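Local coordinates for protein GTP-sensing transcriptional pleiotropic repressor CodY (Clostridioides difficile, PDB 5N0L) that senses nutrients as a transcriptional repressor, binding isoleucine in its GAF domain and responding to GTP, and so influences metabolism, sporulation and virulence, at the interface of chains A and B and the interface of chains A and C. Sequence-based numbering; all coordinates share one arbitrary frame. Chains: chain A/B/C, GTP-sensing transcriptional pleiotropic repressor CodY.

Contact 1: the interface of chains A and B. Residues chain A 18, 22, 24-25, 74; chain B 28-32.
A glycine turn after the N-terminal helix of chain A meets the capped start of helix 30-39 of chain B, where A:Gly24 touches B:Leu32. The carbonyl O of A:Gly24 takes the amide N of B:Leu32 at 3.1 Å, in the carbonyl plane on a lone pair. Water 1, at 2.6 Å from the same O of A:Gly24, also meets N of B:Leu31 and the carbonyl O of B:Ser28, tying the turn to both the strand end and the first helical turn. The helix start, probably slightly positive, suits such an acceptor. B:Ser28 OG caps it, taking N of B:Asp30 at 3.2 Å. B:Leu31 reaches across with its two methyls: chi1 (-78°) puts CG beside the backbone N and sends the branches towards A:Ser22 and A:Gln74, both poorly ordered. CD1 of B:Leu31 lies 3.6 Å from the hydroxyl OG of A:Ser22. CD2 of B:Leu31 lies 3.8 Å from the amide carbon CD of A:Gln74, whose extended chain crosses it obliquely. A:Thr18 brings CG2 to 3.7 Å from O of B:Leu31. On the other flank, ring atom CE1 of B:Phe29 comes 3.5 Å from OG of A:Ser25. The site joins the end of helix 7-22 and its following loop to the strand-to-helix junction of the other copy.

Contact 2: the interface of chains A and B. Residues chain A 27-30, 32, 153, 157; chain B 23-26.
Strand residues A:Ser28 and B:Ser26 pair across the chains as an antiparallel bridge: N of A:Ser28 reaches O of B:Ser26 at 2.9 Å, nearly straight at the hydrogen (172°), and N of B:Ser26 returns to O of A:Ser28 at 2.9 Å. Further along, B:Gly24, which follows a cis peptide bond, offers its O to N of A:Leu32 at 3.0 Å, the donor tilted 30° from the carbonyl plane. Beside this backbone seam, the OG of B:Ser25 sits in the corner formed by CG2 of A:Val27, at 3.5 Å, and CE1 of A:Phe29, at 3.7 Å. A:Val27 turns that methyl toward the partner by setting CG2 anti to its own backbone N. The A:Phe29 ring is met at its edge, in plane, by CB of A:Glu157 from the same chain. With CG anti to its carbonyl carbon, A:Glu157 sets CG 3.6 Å from the carbonyl O of B:Gly23; the bend at chi2 (-69°) then keeps the carboxylate carbon CD alongside the same O at 3.7 Å. CB of A:Leu32 packs on CA of B:Gly24. The seam runs along strand 26-28 and the start of helix 30-40 of chain A, with the C-terminal helix 141-158 closing its flank.

Contact 3: the interface of chains A and C. Residues chain A 148, 152, 156; chain C 16, 19-20, 23.
The carboxamides of C:Asn16 and C:Gln20 meet one hydroxyl, that of A:Thr152, in different ways. For C:Asn16 the hydroxyl O lies over a face of the amide, OG1 of A:Thr152 standing 3.4 Å from the carbon CG, with the amide O and N spread to either side. For C:Gln20 the same hydroxyl lies close to the amide plane and accepts the NE2 N-H, at 3.0 Å from NE2 to OG1 of A:Thr152 and 150° at the hydrogen; the two side chains cross at about a right angle. OG1 of A:Thr152 in turn donates to the main-chain O of A:Glu148, one helical turn earlier, at 2.9 Å. A first torsion with OG1 anti to the carbonyl carbon (chi1 -65°) places it there, and this hydroxyl both gives and takes a bond, which should fix its rotation. At the outer end of C:Asn16, ND2 meets water 2 at 3.0 Å in an almost straight bond (174°), and the water reaches the carboxylate OE1 of A:Glu148 at 2.8 Å. The methyl CG2 of A:Thr152, on the other branch, packs on CB of C:Leu19 at 3.8 Å. Helix 7-21 of chain C thus lies against helix 141-158 of chain A in this assembly, a packing that may not persist in solution. One turn further along the latter, methyl CD2 of A:Leu156 lies 3.7 Å from the carbonyl O of C:Leu19.

Contact 1: the interface of chains A and B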
# COMPACT_ATOMS: atom_id res chain seq x y z
N THR A 18 19.85 11.69 1.69
CA THR A 18 18.54 12.06 2.23
C THR A 18 17.44 11.15 1.71
O THR A 18 16.57 10.68 2.50
CB THR A 18 18.23 13.53 1.98
OG1 THR A 18 19.14 14.29 2.74
CG2 THR A 18 16.74 13.92 2.44
N SER A 22 15.06 8.37 3.76
CA SER A 22 13.68 8.52 4.06
C SER A 22 12.70 8.53 2.96
O SER A 22 11.49 8.38 3.22
CB SER A 22 13.54 9.87 4.70
OG SER A 22 13.60 10.88 3.73
N GLY A 24 13.01 11.25 1.26
CA GLY A 24 12.88 12.71 1.26
C GLY A 24 11.51 13.15 1.86
O GLY A 24 11.26 14.31 2.15
N SER A 25 10.70 12.10 2.06
CA SER A 25 9.32 12.00 2.45
C SER A 25 9.12 11.54 3.86
O SER A 25 9.86 10.76 4.38
CB SER A 25 8.80 10.85 1.62
OG SER A 25 7.57 11.12 1.12
N GLN A 74 16.81 18.46 10.73
CA GLN A 74 15.57 17.79 11.00
C GLN A 74 15.12 18.07 12.47
O GLN A 74 15.92 18.17 13.39
CB GLN A 74 15.62 16.29 10.79
CG GLN A 74 14.23 15.70 11.03
CD GLN A 74 14.03 14.24 10.74
OE1 GLN A 74 12.87 13.72 10.74
NE2 GLN A 74 15.13 13.54 10.52
N SER B 28 4.81 14.75 3.89
CA SER B 28 5.69 15.91 3.94
C SER B 28 6.98 15.66 3.15
O SER B 28 7.52 14.63 3.22
CB SER B 28 6.18 16.09 5.34
OG SER B 28 7.09 17.10 5.51
N PHE B 29 7.46 16.69 2.49
CA PHE B 29 8.74 16.64 1.77
C PHE B 29 9.73 17.62 2.38
O PHE B 29 10.66 18.08 1.73
CB PHE B 29 8.53 16.90 0.28
CG PHE B 29 7.83 15.80 -0.41
CD1 PHE B 29 8.49 14.66 -0.75
CD2 PHE B 29 6.49 15.87 -0.64
CE1 PHE B 29 7.85 13.63 -1.34
CE2 PHE B 29 5.85 14.84 -1.23
CZ PHE B 29 6.52 13.72 -1.60
N ASP B 30 9.54 17.96 3.65
CA ASP B 30 10.49 18.84 4.32
C ASP B 30 11.95 18.33 4.30
O ASP B 30 12.86 19.15 4.24
CB ASP B 30 10.08 19.09 5.77
CG ASP B 30 8.98 20.15 5.90
OD1 ASP B 30 8.55 20.75 4.93
OD2 ASP B 30 8.35 20.25 7.03
N LEU B 31 12.17 17.04 4.40
CA LEU B 31 13.52 16.54 4.48
C LEU B 31 14.19 16.75 3.08
O LEU B 31 15.34 17.27 3.08
CB LEU B 31 13.54 15.09 4.78
CG LEU B 31 13.25 14.82 6.24
CD1 LEU B 31 13.11 13.32 6.38
CD2 LEU B 31 14.40 15.33 7.10
N LEU B 32 13.47 16.45 2.01
CA LEU B 32 14.04 16.75 0.67
C LEU B 32 14.25 18.21 0.44
O LEU B 32 15.30 18.65 -0.07
CB LEU B 32 13.18 16.13 -0.45
CG LEU B 32 13.59 16.38 -1.92
CD1 LEU B 32 15.08 15.91 -2.11
CD2 LEU B 32 12.64 15.69 -2.79
O HOH W 1 10.34 14.71 4.51

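Contact 2: the interface of chains A and B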
# COMPACT_ATOMS: atom_id res chain seq x y z
N VAL A 27 5.83 11.50 6.98
CA VAL A 27 4.42 11.73 7.36
C VAL A 27 4.39 12.74 8.47
O VAL A 27 5.14 12.65 9.37
CB VAL A 27 3.74 10.45 7.81
CG1 VAL A 27 4.61 9.78 8.83
CG2 VAL A 27 2.33 10.74 8.34
N SER A 28 3.56 13.76 8.32
CA SER A 28 3.40 14.81 9.29
C SER A 28 2.04 14.67 9.97
O SER A 28 1.13 14.34 9.34
CB SER A 28 3.36 16.10 8.54
OG SER A 28 3.28 17.19 9.36
N PHE A 29 2.05 14.94 11.26
CA PHE A 29 0.88 14.96 12.12
C PHE A 29 0.68 16.40 12.57
O PHE A 29 0.15 16.66 13.62
CB PHE A 29 1.07 13.99 13.26
CG PHE A 29 1.04 12.58 12.83
CD1 PHE A 29 -0.14 11.94 12.58
CD2 PHE A 29 2.23 11.92 12.52
CE1 PHE A 29 -0.16 10.66 12.11
CE2 PHE A 29 2.21 10.64 12.08
CZ PHE A 29 1.02 9.99 11.88
N ASP A 30 1.11 17.35 11.77
CA ASP A 30 0.91 18.76 12.12
C ASP A 30 -0.60 19.12 12.23
O ASP A 30 -0.93 19.94 13.07
CB ASP A 30 1.60 19.70 11.14
CG ASP A 30 3.07 19.89 11.45
OD1 ASP A 30 3.59 19.42 12.45
OD2 ASP A 30 3.77 20.46 10.58
N LEU A 32 -3.16 17.14 13.05
CA LEU A 32 -3.75 16.61 14.36
C LEU A 32 -3.16 17.40 15.50
O LEU A 32 -3.85 17.76 16.48
CB LEU A 32 -3.43 15.15 14.50
CG LEU A 32 -3.82 14.43 15.84
CD1 LEU A 32 -5.31 14.65 16.07
CD2 LEU A 32 -3.51 12.96 15.83
N VAL A 153 -4.75 6.94 17.42
CA VAL A 153 -4.91 7.19 16.00
C VAL A 153 -3.50 7.41 15.31
O VAL A 153 -3.25 6.79 14.23
CB VAL A 153 -5.79 8.40 15.75
CG1 VAL A 153 -5.68 8.93 14.31
CG2 VAL A 153 -7.21 7.98 16.01
N GLU A 157 -1.70 5.09 12.25
CA GLU A 157 -1.30 5.78 11.01
C GLU A 157 0.19 5.67 10.75
O GLU A 157 0.61 5.90 9.60
CB GLU A 157 -1.69 7.23 11.03
CG GLU A 157 -3.19 7.46 10.93
CD GLU A 157 -3.81 7.13 9.59
OE1 GLU A 157 -5.03 6.88 9.71
OE2 GLU A 157 -3.11 7.16 8.48
N GLY B 23 -6.81 13.14 8.53
CA GLY B 23 -6.34 11.93 9.19
C GLY B 23 -5.28 11.79 10.30
O GLY B 23 -4.81 10.65 10.40
N GLY B 24 -4.76 12.77 11.08
CA GLY B 24 -4.71 14.26 10.95
C GLY B 24 -3.25 14.47 10.45
O GLY B 24 -2.37 14.96 11.12
N SER B 25 -3.19 14.05 9.20
CA SER B 25 -1.89 13.57 8.57
C SER B 25 -1.72 14.27 7.25
O SER B 25 -2.69 14.44 6.48
CB SER B 25 -2.13 12.10 8.23
OG SER B 25 -1.13 11.21 8.54
N SER B 26 -0.47 14.63 6.92
CA SER B 26 -0.14 14.82 5.47
C SER B 26 1.19 14.06 5.13
O SER B 26 1.92 13.62 5.98
CB SER B 26 0.01 16.29 5.14
OG SER B 26 -0.10 16.53 3.75

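Contact 3: the interface of chains A and C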
# COMPACT_ATOMS: atom_id res chain seq x y z
N GLU A 148 -5.52 10.31 24.60
CA GLU A 148 -5.29 8.95 24.41
C GLU A 148 -5.84 8.37 23.13
O GLU A 148 -5.15 7.50 22.47
CB GLU A 148 -5.68 8.11 25.61
CG GLU A 148 -4.80 8.40 26.79
CD GLU A 148 -4.99 7.51 27.98
OE1 GLU A 148 -5.79 6.53 27.89
OE2 GLU A 148 -4.29 7.82 28.99
N THR A 152 -3.61 6.92 20.02
CA THR A 152 -3.92 5.70 19.38
C THR A 152 -4.10 5.86 17.85
O THR A 152 -3.65 5.00 17.08
CB THR A 152 -5.23 5.11 20.05
OG1 THR A 152 -4.89 4.81 21.40
CG2 THR A 152 -5.66 3.88 19.40
N LEU A 156 -2.05 4.02 14.66
CA LEU A 156 -2.67 3.37 13.56
C LEU A 156 -2.15 3.84 12.24
O LEU A 156 -2.27 3.14 11.23
CB LEU A 156 -4.21 3.62 13.53
CG LEU A 156 -4.98 2.91 14.63
CD1 LEU A 156 -6.40 3.43 14.49
CD2 LEU A 156 -5.03 1.41 14.46
N ASN C 16 -9.11 1.37 23.13
CA ASN C 16 -7.74 1.64 22.55
C ASN C 16 -6.83 0.46 22.63
O ASN C 16 -6.00 0.26 21.64
CB ASN C 16 -7.13 2.85 23.20
CG ASN C 16 -7.86 4.15 22.86
OD1 ASN C 16 -8.61 4.27 21.88
ND2 ASN C 16 -7.54 5.19 23.62
N LEU C 19 -7.68 -1.33 19.66
CA LEU C 19 -7.13 -0.65 18.46
C LEU C 19 -5.62 -0.76 18.33
O LEU C 19 -5.13 -1.08 17.22
CB LEU C 19 -7.53 0.76 18.47
CG LEU C 19 -9.02 0.95 18.24
CD1 LEU C 19 -9.28 2.40 18.29
CD2 LEU C 19 -9.51 0.37 16.95
N GLN C 20 -4.91 -0.57 19.42
CA GLN C 20 -3.45 -0.73 19.50
C GLN C 20 -2.96 -2.11 19.15
O GLN C 20 -1.84 -2.23 18.72
CB GLN C 20 -2.94 -0.37 20.87
CG GLN C 20 -2.96 1.08 21.08
CD GLN C 20 -2.95 1.48 22.58
OE1 GLN C 20 -2.61 0.65 23.44
NE2 GLN C 20 -3.35 2.77 22.89
N GLY C 23 -6.81 -3.18 15.40
CA GLY C 23 -7.21 -2.01 14.62
C GLY C 23 -8.62 -1.51 14.24
O GLY C 23 -8.67 -0.65 13.36
O HOH W 2 -5.71 4.60 25.91

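Contacts 1 and 2, about 15 Å apart between the centres of their C-alpha atoms, belong to one two-fold symmetric interface: the glycine turn and the 28-32 junction appear in both with chains exchanged, though the two copies of the turn differ in backbone shape, so the symmetry is approximate there. Contact 3 lies about 14 Å from contact 2 and 26 Å from contact 1. It shares helix 141-158 of chain A with contact 2, while chain C brings the N-terminal helix whose counterpart in chain A contributes to contact 1. Chain A thus touches two neighbours; the structure alone does not show which pairing operates in solution.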